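Long-range contacts in beta-glucanase (PDB 6EUG), which probably hydrolyses beta-1,3-galactosidic linkages during arabinogalactan breakdown, this chain being the family 43 glycoside hydrolase part of a longer protein: residues G32-D37 against D347-W352; G48-H53 against Y323-P328; N287-L292 against L304-V309; K315-Q320 against I351-Q356. All coordinates share one frame; numbering follows the deposited sequence.

Interaction 1: residues G32-D37 against D347-W352; sequences GKVWRD and DSRYIW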
# COMPACT_ATOMS: atom_id res chain seq x y z
N GLY A 32 0.79 5.30 -19.32
CA GLY A 32 1.50 4.22 -20.02
C GLY A 32 2.71 4.61 -20.85
O GLY A 32 3.43 3.72 -21.33
N LYS A 33 2.94 5.91 -21.04
CA LYS A 33 4.11 6.39 -21.78
C LYS A 33 5.33 6.51 -20.86
O LYS A 33 5.21 6.44 -19.65
CB LYS A 33 3.84 7.74 -22.44
CG LYS A 33 2.61 7.80 -23.31
CD LYS A 33 2.75 6.92 -24.52
CE LYS A 33 1.59 7.14 -25.47
NZ LYS A 33 1.58 6.06 -26.48
N VAL A 34 6.50 6.68 -21.46
CA VAL A 34 7.74 6.93 -20.69
C VAL A 34 7.72 8.34 -20.12
O VAL A 34 7.66 9.31 -20.89
CB VAL A 34 8.98 6.72 -21.57
CG1 VAL A 34 10.26 7.03 -20.80
CG2 VAL A 34 9.03 5.30 -22.14
N TRP A 35 7.79 8.49 -18.79
CA TRP A 35 7.86 9.81 -18.16
C TRP A 35 9.28 10.08 -17.68
O TRP A 35 9.91 9.18 -17.10
CB TRP A 35 6.91 9.94 -16.96
CG TRP A 35 5.43 9.74 -17.26
CD1 TRP A 35 4.85 9.53 -18.48
CD2 TRP A 35 4.36 9.77 -16.31
NE1 TRP A 35 3.50 9.38 -18.34
CE2 TRP A 35 3.16 9.54 -17.02
CE3 TRP A 35 4.29 9.95 -14.91
CZ2 TRP A 35 1.90 9.48 -16.39
CZ3 TRP A 35 3.04 9.88 -14.28
CH2 TRP A 35 1.87 9.66 -15.02
N ARG A 36 9.76 11.31 -17.91
CA ARG A 36 11.11 11.72 -17.55
C ARG A 36 11.12 12.92 -16.62
O ARG A 36 10.20 13.76 -16.66
CB ARG A 36 11.87 12.08 -18.83
CG ARG A 36 12.30 10.83 -19.60
CD ARG A 36 12.69 11.17 -21.02
NE ARG A 36 12.84 9.98 -21.82
CZ ARG A 36 13.88 9.16 -21.79
NH1 ARG A 36 14.94 9.39 -21.00
NH2 ARG A 36 13.89 8.09 -22.57
N ASP A 37 12.19 13.01 -15.82
CA ASP A 37 12.34 14.09 -14.89
C ASP A 37 12.91 15.34 -15.58
O ASP A 37 13.11 15.36 -16.80
CB ASP A 37 13.13 13.63 -13.62
CG ASP A 37 14.60 13.28 -13.90
OD1 ASP A 37 15.14 13.76 -14.91
OD2 ASP A 37 15.23 12.52 -13.10
N ASP A 347 11.51 -0.30 -16.55
CA ASP A 347 10.69 0.14 -17.70
C ASP A 347 9.17 0.12 -17.37
O ASP A 347 8.34 0.52 -18.19
CB ASP A 347 10.98 -0.78 -18.90
CG ASP A 347 10.45 -0.22 -20.24
OD1 ASP A 347 10.45 1.01 -20.43
OD2 ASP A 347 10.07 -1.02 -21.12
N SER A 348 8.79 -0.36 -16.18
CA SER A 348 7.37 -0.29 -15.74
C SER A 348 6.85 1.18 -15.79
O SER A 348 7.59 2.14 -15.50
CB SER A 348 7.16 -0.90 -14.34
OG SER A 348 7.71 -2.19 -14.20
N ARG A 349 5.60 1.32 -16.20
CA ARG A 349 4.97 2.63 -16.51
C ARG A 349 3.97 3.02 -15.42
O ARG A 349 3.75 2.27 -14.44
CB ARG A 349 4.30 2.60 -17.90
CG ARG A 349 5.17 1.96 -18.98
CD ARG A 349 6.39 2.82 -19.25
NE ARG A 349 7.32 2.22 -20.22
CZ ARG A 349 7.21 2.29 -21.55
NH1 ARG A 349 6.20 2.93 -22.13
NH2 ARG A 349 8.14 1.72 -22.32
N TYR A 350 3.39 4.20 -15.56
CA TYR A 350 2.46 4.76 -14.56
C TYR A 350 1.10 5.04 -15.21
O TYR A 350 1.05 5.58 -16.34
CB TYR A 350 3.09 6.01 -13.92
CG TYR A 350 4.50 5.78 -13.43
CD1 TYR A 350 4.76 4.97 -12.32
CD2 TYR A 350 5.59 6.38 -14.05
CE1 TYR A 350 6.05 4.75 -11.87
CE2 TYR A 350 6.88 6.15 -13.63
CZ TYR A 350 7.11 5.36 -12.53
OH TYR A 350 8.38 5.14 -12.15
N ILE A 351 0.01 4.68 -14.52
CA ILE A 351 -1.36 5.03 -14.95
C ILE A 351 -1.96 5.98 -13.91
O ILE A 351 -2.11 5.59 -12.76
CB ILE A 351 -2.29 3.81 -15.10
CG1 ILE A 351 -1.78 2.88 -16.20
CG2 ILE A 351 -3.75 4.22 -15.31
CD1 ILE A 351 -2.29 1.46 -16.06
N TRP A 352 -2.24 7.22 -14.32
CA TRP A 352 -2.88 8.21 -13.47
C TRP A 352 -4.16 8.68 -14.18
O TRP A 352 -4.10 9.12 -15.35
CB TRP A 352 -1.96 9.41 -13.18
CG TRP A 352 -0.76 9.20 -12.30
CD1 TRP A 352 -0.18 8.01 -11.91
CD2 TRP A 352 0.11 10.23 -11.83
NE1 TRP A 352 0.95 8.26 -11.16
CE2 TRP A 352 1.15 9.61 -11.09
CE3 TRP A 352 0.09 11.62 -11.91
CZ2 TRP A 352 2.18 10.33 -10.46
CZ3 TRP A 352 1.12 12.35 -11.26
CH2 TRP A 352 2.15 11.69 -10.56
O HOH W 1 3.84 6.16 -17.51
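Gly32 is bonded to strand 349-357 through both backbone N and carbonyl. Its N donates to Tyr350 O at 3.0 Å in a nearly straight bond (165°), while Gly32 O accepts from Arg349 NH1, also at 3.0 Å, along a more bent path. The first torsion of Arg349 sets CG beside Gly32 O, and the bend at the second (chi2 -67°) turns CD and the guanidinium toward Val34, whose CG2 rests over the centre of one face. Arg349 NE donates to Asp347 O at 2.8 Å, and NH2 forms a salt bridge with Asp347 OD1 at 3.1 Å, so each guanidinium nitrogen has an acceptor. Arg341 takes the other oxygen of that carboxylate. A water adds a link, donating to Lys33 O at 2.6 Å and accepting from Tyr350 N at 2.8 Å.

Outside the two segments, Ala30 O satisfies Trp35 NE1 and Ile43 O satisfies Tyr350 OH. Tyr350 CB makes a CH-pi contact over the six-membered ring of Trp35, and the CZ3-CH2 edge of Trp35 meets the face of Trp352 in a T-shaped pair. Directional polar bonds at Gly32 and aromatic packing of Trp35 on Tyr350 and Trp352 thus fix the N-terminal loop.

Interaction 2: residues G48-H53 against Y323-P328; sequences GGILFH and YILPLP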
# COMPACT_ATOMS: atom_id res chain seq x y z
N GLY A 48 4.22 3.61 -5.63
CA GLY A 48 4.44 4.86 -4.91
C GLY A 48 3.21 5.49 -4.25
O GLY A 48 2.14 4.89 -4.15
N GLY A 49 3.44 6.68 -3.74
CA GLY A 49 2.39 7.56 -3.21
C GLY A 49 2.92 8.98 -3.08
O GLY A 49 4.13 9.19 -3.22
N ILE A 50 2.02 9.94 -2.80
CA ILE A 50 2.33 11.37 -2.88
C ILE A 50 1.82 12.10 -1.62
O ILE A 50 0.77 11.76 -1.06
CB ILE A 50 1.75 11.98 -4.19
CG1 ILE A 50 2.51 11.42 -5.41
CG2 ILE A 50 1.79 13.51 -4.16
CD1 ILE A 50 1.97 11.86 -6.77
N LEU A 51 2.58 13.08 -1.16
CA LEU A 51 2.05 14.10 -0.24
C LEU A 51 2.39 15.53 -0.67
O LEU A 51 3.28 15.74 -1.49
CB LEU A 51 2.54 13.85 1.16
CG LEU A 51 4.04 13.99 1.43
CD1 LEU A 51 4.51 15.43 1.53
CD2 LEU A 51 4.40 13.29 2.73
N PHE A 52 1.69 16.51 -0.07
CA PHE A 52 1.91 17.94 -0.32
C PHE A 52 2.41 18.62 0.95
O PHE A 52 1.80 18.47 2.00
CB PHE A 52 0.59 18.60 -0.76
CG PHE A 52 0.74 20.04 -1.27
CD1 PHE A 52 1.19 20.31 -2.56
CD2 PHE A 52 0.38 21.13 -0.46
CE1 PHE A 52 1.29 21.62 -3.04
CE2 PHE A 52 0.49 22.45 -0.93
CZ PHE A 52 0.93 22.70 -2.21
N HIS A 53 3.50 19.39 0.84
CA HIS A 53 4.05 20.12 1.98
C HIS A 53 4.77 21.40 1.57
O HIS A 53 5.62 21.38 0.68
CB HIS A 53 5.01 19.24 2.77
CG HIS A 53 5.43 19.84 4.08
ND1 HIS A 53 4.63 19.76 5.20
CD2 HIS A 53 6.54 20.51 4.45
CE1 HIS A 53 5.25 20.36 6.21
NE2 HIS A 53 6.41 20.82 5.78
N TYR A 323 -2.11 4.13 -5.19
CA TYR A 323 -2.41 5.28 -4.32
C TYR A 323 -3.60 6.06 -4.87
O TYR A 323 -3.85 6.08 -6.08
CB TYR A 323 -1.15 6.23 -4.24
CG TYR A 323 -1.25 7.25 -3.09
CD1 TYR A 323 -1.08 6.84 -1.77
CD2 TYR A 323 -1.49 8.60 -3.33
CE1 TYR A 323 -1.22 7.73 -0.70
CE2 TYR A 323 -1.63 9.50 -2.28
CZ TYR A 323 -1.47 9.07 -0.97
OH TYR A 323 -1.61 9.95 0.08
N ILE A 324 -4.31 6.75 -3.97
CA ILE A 324 -5.33 7.71 -4.35
C ILE A 324 -4.95 9.08 -3.77
O ILE A 324 -4.91 9.26 -2.54
CB ILE A 324 -6.77 7.24 -4.03
CG1 ILE A 324 -7.12 6.05 -5.00
CG2 ILE A 324 -7.77 8.38 -4.34
CD1 ILE A 324 -8.25 5.17 -4.56
N LEU A 325 -4.65 10.03 -4.68
CA LEU A 325 -4.23 11.40 -4.31
C LEU A 325 -5.45 12.32 -4.19
O LEU A 325 -6.11 12.56 -5.22
CB LEU A 325 -3.31 11.99 -5.38
CG LEU A 325 -2.81 13.44 -5.25
CD1 LEU A 325 -2.01 13.66 -3.97
CD2 LEU A 325 -2.05 13.83 -6.50
N PRO A 326 -5.70 12.88 -3.00
CA PRO A 326 -6.73 13.93 -2.92
C PRO A 326 -6.17 15.31 -3.31
O PRO A 326 -5.00 15.60 -3.01
CB PRO A 326 -7.13 13.93 -1.43
CG PRO A 326 -6.35 12.83 -0.77
CD PRO A 326 -5.18 12.53 -1.65
N LEU A 327 -7.00 16.15 -3.95
CA LEU A 327 -6.73 17.57 -4.14
C LEU A 327 -7.84 18.33 -3.40
O LEU A 327 -8.85 18.66 -4.00
CB LEU A 327 -6.71 17.96 -5.64
CG LEU A 327 -5.66 17.32 -6.57
CD1 LEU A 327 -5.74 17.96 -7.96
CD2 LEU A 327 -4.26 17.49 -6.02
N PRO A 328 -7.69 18.55 -2.09
CA PRO A 328 -8.83 19.01 -1.24
C PRO A 328 -9.36 20.38 -1.61
O PRO A 328 -10.55 20.62 -1.48
CB PRO A 328 -8.27 18.93 0.18
CG PRO A 328 -6.78 18.99 0.01
CD PRO A 328 -6.47 18.32 -1.29
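With chi1 at -165°, Tyr323 turns its ring away from its own backbone N and lays one face against Gly49 of strand 48-53; in Leu325 a similar first torsion (177°) directs the branched end, with CD1 leading, to Ile50. Gly49 carries no side chain, and its CA comes down on the tyrosine as a CH-pi contact, 4.0 Å from the centroid of the Tyr323 ring. The same face receives Ile50 N, so the ring lies along the peptide joining Gly49 to Ile50. At the near end of the tyrosine, Tyr323 CB is 3.6 Å from Gly48 O, a carbonyl that is hydrogen-bonded to Thr322 OG1. Further along, Ile50 CG2 touches Leu325 CD1 at 3.8 Å, the two side chains meeting at a slant. Met336, from strand 332-339, packs on both Ile50 and Tyr323.

The strands run almost parallel, at 16°, with their axes 6.9 Å apart, too far for backbone pairing; each bonds instead to its own sheet. They are edge strands of the first and last blades of the five-bladed propeller, which meet here where the ring of blades closes. The chemistry is mainly dispersion and CH-pi attraction, so the blades are joined by close fit of an aromatic face on bare backbone.

Interaction 3: residues N287-L292 against L304-V309; sequences NKARLL and LPNPCV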
# COMPACT_ATOMS: atom_id res chain seq x y z
N ASN A 287 -5.24 -8.00 -13.08
CA ASN A 287 -6.50 -8.70 -12.80
C ASN A 287 -7.62 -7.66 -12.57
O ASN A 287 -7.38 -6.48 -12.74
CB ASN A 287 -6.29 -9.66 -11.61
CG ASN A 287 -5.82 -8.94 -10.32
OD1 ASN A 287 -6.50 -8.00 -9.85
ND2 ASN A 287 -4.69 -9.39 -9.74
N LYS A 288 -8.83 -8.10 -12.20
CA LYS A 288 -9.98 -7.26 -12.01
C LYS A 288 -9.90 -6.53 -10.67
O LYS A 288 -9.72 -7.17 -9.62
CB LYS A 288 -11.25 -8.14 -12.08
CG LYS A 288 -12.53 -7.38 -12.24
CD LYS A 288 -13.76 -8.29 -12.25
CE LYS A 288 -13.87 -9.13 -13.52
NZ LYS A 288 -15.21 -9.78 -13.57
N ALA A 289 -9.99 -5.21 -10.71
CA ALA A 289 -9.98 -4.40 -9.44
C ALA A 289 -11.25 -4.62 -8.64
O ALA A 289 -12.29 -4.97 -9.20
CB ALA A 289 -9.82 -2.90 -9.75
N ARG A 290 -11.15 -4.46 -7.31
CA ARG A 290 -12.28 -4.50 -6.40
C ARG A 290 -12.46 -3.10 -5.77
O ARG A 290 -11.45 -2.36 -5.56
CB ARG A 290 -12.05 -5.53 -5.26
CG ARG A 290 -11.75 -6.97 -5.74
CD ARG A 290 -10.28 -7.31 -5.89
NE ARG A 290 -10.14 -8.70 -6.31
CZ ARG A 290 -9.96 -9.76 -5.52
NH1 ARG A 290 -9.85 -9.65 -4.20
NH2 ARG A 290 -9.88 -10.95 -6.08
N LEU A 291 -13.71 -2.76 -5.47
CA LEU A 291 -14.07 -1.57 -4.67
C LEU A 291 -14.64 -1.99 -3.32
O LEU A 291 -15.58 -2.79 -3.27
CB LEU A 291 -15.08 -0.69 -5.41
CG LEU A 291 -15.52 0.60 -4.73
CD1 LEU A 291 -14.31 1.52 -4.54
CD2 LEU A 291 -16.60 1.31 -5.53
N LEU A 292 -14.08 -1.45 -2.23
CA LEU A 292 -14.52 -1.75 -0.87
C LEU A 292 -14.97 -0.46 -0.18
O LEU A 292 -14.39 0.60 -0.44
CB LEU A 292 -13.45 -2.44 -0.07
CG LEU A 292 -12.57 -3.51 -0.81
CD1 LEU A 292 -11.43 -3.97 0.08
CD2 LEU A 292 -13.41 -4.71 -1.24
N LEU A 304 -18.06 -3.94 -3.43
CA LEU A 304 -18.81 -3.46 -4.61
C LEU A 304 -18.17 -3.85 -5.96
O LEU A 304 -17.02 -4.36 -5.99
CB LEU A 304 -18.98 -1.93 -4.51
CG LEU A 304 -20.09 -1.32 -3.60
CD1 LEU A 304 -20.06 -1.82 -2.16
CD2 LEU A 304 -19.92 0.18 -3.57
N PRO A 305 -18.90 -3.66 -7.10
CA PRO A 305 -18.30 -4.04 -8.39
C PRO A 305 -17.05 -3.25 -8.77
O PRO A 305 -16.85 -2.14 -8.24
CB PRO A 305 -19.42 -3.77 -9.40
CG PRO A 305 -20.69 -3.91 -8.58
CD PRO A 305 -20.32 -3.27 -7.26
N ASN A 306 -16.25 -3.84 -9.69
CA ASN A 306 -15.02 -3.24 -10.24
C ASN A 306 -15.29 -1.77 -10.58
O ASN A 306 -16.21 -1.49 -11.32
CB ASN A 306 -14.58 -4.02 -11.51
CG ASN A 306 -13.31 -3.47 -12.19
OD1 ASN A 306 -12.67 -2.52 -11.75
ND2 ASN A 306 -12.93 -4.13 -13.30
N PRO A 307 -14.49 -0.84 -10.02
CA PRO A 307 -14.74 0.58 -10.28
C PRO A 307 -14.29 1.02 -11.68
O PRO A 307 -14.71 2.10 -12.12
CB PRO A 307 -13.95 1.27 -9.16
CG PRO A 307 -12.79 0.33 -8.94
CD PRO A 307 -13.43 -1.02 -9.00
N CYS A 308 -13.45 0.24 -12.35
CA CYS A 308 -13.02 0.57 -13.73
C CYS A 308 -14.12 0.27 -14.73
O CYS A 308 -14.79 -0.74 -14.58
CB CYS A 308 -11.76 -0.23 -14.10
SG CYS A 308 -10.34 0.14 -13.05
N VAL A 309 -14.29 1.14 -15.73
CA VAL A 309 -15.33 1.00 -16.78
C VAL A 309 -14.71 1.20 -18.19
O VAL A 309 -13.79 1.98 -18.33
CB VAL A 309 -16.50 2.02 -16.59
CG1 VAL A 309 -17.17 1.86 -15.22
CG2 VAL A 309 -16.05 3.47 -16.78
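The outer edge of the fourth propeller blade is formed where Leu291, on strand 290-294, pairs with Leu304 at the end of strand 302-304. They make an antiparallel hydrogen-bonded pair, with Leu304 N donating to Leu291 O at 2.7 Å in a bond close to straight (169°). Their side chains lie on the same face of the sheet, where Leu291 CD2 meets Leu304 CD2 at 4.0 Å.

Beyond Leu304 the chain turns off through Pro305, Asn306 and Pro307. Of the two bonds such a pair can make, only that from Leu304 N is formed; Pro307 CD lies 3.9 Å from Leu291 N, a buried donor that has no partner in the model. Leu291 CB faces Pro305 O. Pro307 CD also touches Ala289 CB, and Ile277 packs against the same proline.

Asn306 fits alongside Lys288 and Ala289. Its CA makes a CA-H...O contact of 3.4 Å with Ala289 O, and Lys288 CG lies 3.4 Å from Asn306 ND2. A first torsion of 179° carries the amide away from its own backbone N; OD1 then accepts from Cys308 N at 2.9 Å, the donor standing 58° above the carbonyl plane. ND2 is bonded to Ala313 O, which leaves both ends of the amide occupied.

The bond from Asn306 OD1 to Cys308 N defines an Asx turn. It lies in the passage from the outermost strand of one blade to the short, weakly bonded strand 308-309, which joins the sheet of the next, a blade-to-blade connection of the kind on which the family 43 beta-propeller is built.

Interaction 4: residues K315-Q320 against I351-Q356; sequences KTFGGQ and IWLPVQ. With GIM (glucoimidazole), chain B.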
# COMPACT_ATOMS: atom_id res chain seq x y z
N LYS A 315 -9.07 -5.88 -16.72
CA LYS A 315 -7.69 -6.05 -16.31
C LYS A 315 -7.13 -4.76 -15.71
O LYS A 315 -5.91 -4.56 -15.70
CB LYS A 315 -6.85 -6.56 -17.52
CG LYS A 315 -7.07 -8.04 -17.91
CD LYS A 315 -8.11 -8.24 -18.99
N THR A 316 -8.00 -3.90 -15.18
CA THR A 316 -7.60 -2.62 -14.58
C THR A 316 -6.68 -1.82 -15.55
O THR A 316 -5.65 -1.23 -15.17
CB THR A 316 -6.96 -2.86 -13.17
OG1 THR A 316 -7.73 -3.80 -12.43
CG2 THR A 316 -6.87 -1.56 -12.35
N PHE A 317 -7.05 -1.82 -16.84
CA PHE A 317 -6.30 -1.09 -17.88
C PHE A 317 -4.82 -1.54 -18.03
O PHE A 317 -3.98 -0.78 -18.51
CB PHE A 317 -6.41 0.43 -17.64
CG PHE A 317 -7.84 0.92 -17.42
CD1 PHE A 317 -8.86 0.67 -18.36
CD2 PHE A 317 -8.16 1.67 -16.30
CE1 PHE A 317 -10.14 1.15 -18.16
CE2 PHE A 317 -9.46 2.14 -16.10
CZ PHE A 317 -10.44 1.88 -17.03
N GLY A 318 -4.54 -2.78 -17.63
CA GLY A 318 -3.19 -3.38 -17.64
C GLY A 318 -2.36 -3.00 -16.41
O GLY A 318 -1.17 -3.25 -16.37
N GLY A 319 -3.01 -2.38 -15.41
CA GLY A 319 -2.34 -1.89 -14.20
C GLY A 319 -2.71 -2.59 -12.89
O GLY A 319 -3.53 -3.54 -12.85
N GLN A 320 -2.09 -2.09 -11.81
CA GLN A 320 -2.38 -2.50 -10.43
C GLN A 320 -2.32 -1.26 -9.54
O GLN A 320 -1.33 -0.50 -9.56
CB GLN A 320 -1.36 -3.55 -9.95
CG GLN A 320 -1.61 -4.13 -8.55
CD GLN A 320 -0.53 -5.10 -8.08
OE1 GLN A 320 0.67 -4.93 -8.42
NE2 GLN A 320 -0.92 -6.07 -7.20
N ILE A 351 0.01 4.68 -14.52
CA ILE A 351 -1.36 5.03 -14.95
C ILE A 351 -1.96 5.98 -13.91
O ILE A 351 -2.11 5.59 -12.76
CB ILE A 351 -2.29 3.81 -15.10
CG1 ILE A 351 -1.78 2.88 -16.20
CG2 ILE A 351 -3.75 4.22 -15.31
CD1 ILE A 351 -2.29 1.46 -16.06
N TRP A 352 -2.24 7.22 -14.32
CA TRP A 352 -2.88 8.21 -13.47
C TRP A 352 -4.16 8.68 -14.18
O TRP A 352 -4.10 9.12 -15.35
CB TRP A 352 -1.96 9.41 -13.18
CG TRP A 352 -0.76 9.20 -12.30
CD1 TRP A 352 -0.18 8.01 -11.91
CD2 TRP A 352 0.11 10.23 -11.83
NE1 TRP A 352 0.95 8.26 -11.16
CE2 TRP A 352 1.15 9.61 -11.09
CE3 TRP A 352 0.09 11.62 -11.91
CZ2 TRP A 352 2.18 10.33 -10.46
CZ3 TRP A 352 1.12 12.35 -11.26
CH2 TRP A 352 2.15 11.69 -10.56
N LEU A 353 -5.30 8.57 -13.49
CA LEU A 353 -6.63 8.88 -14.07
C LEU A 353 -7.52 9.56 -13.00
O LEU A 353 -7.45 9.19 -11.81
CB LEU A 353 -7.34 7.60 -14.58
CG LEU A 353 -6.61 6.82 -15.70
CD1 LEU A 353 -7.19 5.43 -15.87
CD2 LEU A 353 -6.67 7.60 -17.01
N PRO A 354 -8.33 10.55 -13.39
CA PRO A 354 -9.30 11.13 -12.42
C PRO A 354 -10.31 10.08 -11.92
O PRO A 354 -10.74 9.20 -12.68
CB PRO A 354 -10.05 12.20 -13.27
CG PRO A 354 -9.17 12.44 -14.43
CD PRO A 354 -8.49 11.14 -14.73
N VAL A 355 -10.66 10.19 -10.64
CA VAL A 355 -11.83 9.49 -10.11
C VAL A 355 -13.10 10.32 -10.38
O VAL A 355 -13.19 11.49 -9.99
CB VAL A 355 -11.68 9.22 -8.59
CG1 VAL A 355 -12.84 8.38 -8.07
CG2 VAL A 355 -10.36 8.50 -8.30
N GLN A 356 -14.08 9.68 -11.02
CA GLN A 356 -15.38 10.26 -11.28
C GLN A 356 -16.40 9.64 -10.31
O GLN A 356 -16.10 8.64 -9.65
CB GLN A 356 -15.75 10.04 -12.76
CG GLN A 356 -14.80 10.82 -13.69
CD GLN A 356 -15.07 10.64 -15.17
OE1 GLN A 356 -16.18 10.85 -15.64
NE2 GLN A 356 -14.03 10.26 -15.93
C1 GIM B . 2.81 -8.53 -5.72
C2 GIM B . 2.82 -7.21 -5.06
N10 GIM B . 3.86 -9.11 -6.34
C3 GIM B . 4.06 -6.41 -5.49
C4 GIM B . 5.30 -7.34 -5.46
C5 GIM B . 5.18 -8.45 -6.52
C6 GIM B . 6.33 -9.46 -6.47
C7 GIM B . 2.14 -10.50 -6.43
C8 GIM B . 3.45 -10.32 -6.80
N1 GIM B . 1.76 -9.38 -5.77
O3 GIM B . 4.28 -5.30 -4.61
O2 GIM B . 1.51 -6.59 -5.25
O4 GIM B . 5.55 -7.94 -4.16
O6 GIM B . 6.25 -10.24 -5.28
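Apolar contacts join Ile351 and Leu353 of strand 349-357 to the loop before strand 320-327. The extended end of Ile351 (chi2 158°) pushes CD1 into the turn, where it meets Gly319 CA at 3.8 Å and lies 3.7 Å from Phe317 O. Gly319 offers only backbone on this side, which lets the methyl approach closely. Two residues further along the strand, Leu353 CD1 touches Phe317 CD2 at 3.9 Å, approaching the phenyl ring obliquely. Cys308 and Ile365 also pack on Phe317, so the ring is embedded among strands of the last blade.

Hydrogen bonds shape the loop from within. Gly318 N donates to Lys315 O at 3.0 Å and Gly319 N to Thr316 O at 2.9 Å. Thr316, Phe317 and Gly318 all have positive phi, giving the turn a left-handed course. Thr316 OG1 is bonded to Asn287 O, tying the loop to the preceding blade.

In the five-bladed propeller of family 43 this loop leads into the edge strand 320-327 of the last blade, whose first residue, Gln320, belongs to the ligand pocket.

Polar contacts with the ligand are made by that residue, whose CB points away from strand 349-357. Its chain is fully extended (chi1 -176°), and Gln320 NE2 donates to O2 of glucoimidazole at 3.2 Å, with an angle of 139° at the hydrogen. The amide is steadied at both ends: Trp340 NE1 bonds OE1, and Ser279 OG bonds NE2. Glu110, Arg111 and Asp214 supply further hydrogen bonds to the ligand.

How the interactions relate
From the N terminus, residues 32-37 open the longest loop, closed by interaction 1 near the end of the chain at 347-352. Within it, 48-53 opens interaction 2, which closes at 323-328 and brings the first blade against the last. Interaction 3 is a short local closure inside both, marking the passage from the fourth blade to the fifth. Interaction 4 begins after it, before interaction 2 has closed, and ends beyond it, so interactions 2 and 4 cross. Interactions 1 and 4 share Ile351 and Trp352, and Trp352 CH2 touches Ile50 CD1 of interaction 2 at 3.8 Å. Residues 315-320 pack against interaction 3 through Phe317 and Cys308. All four contacts reach the last blade.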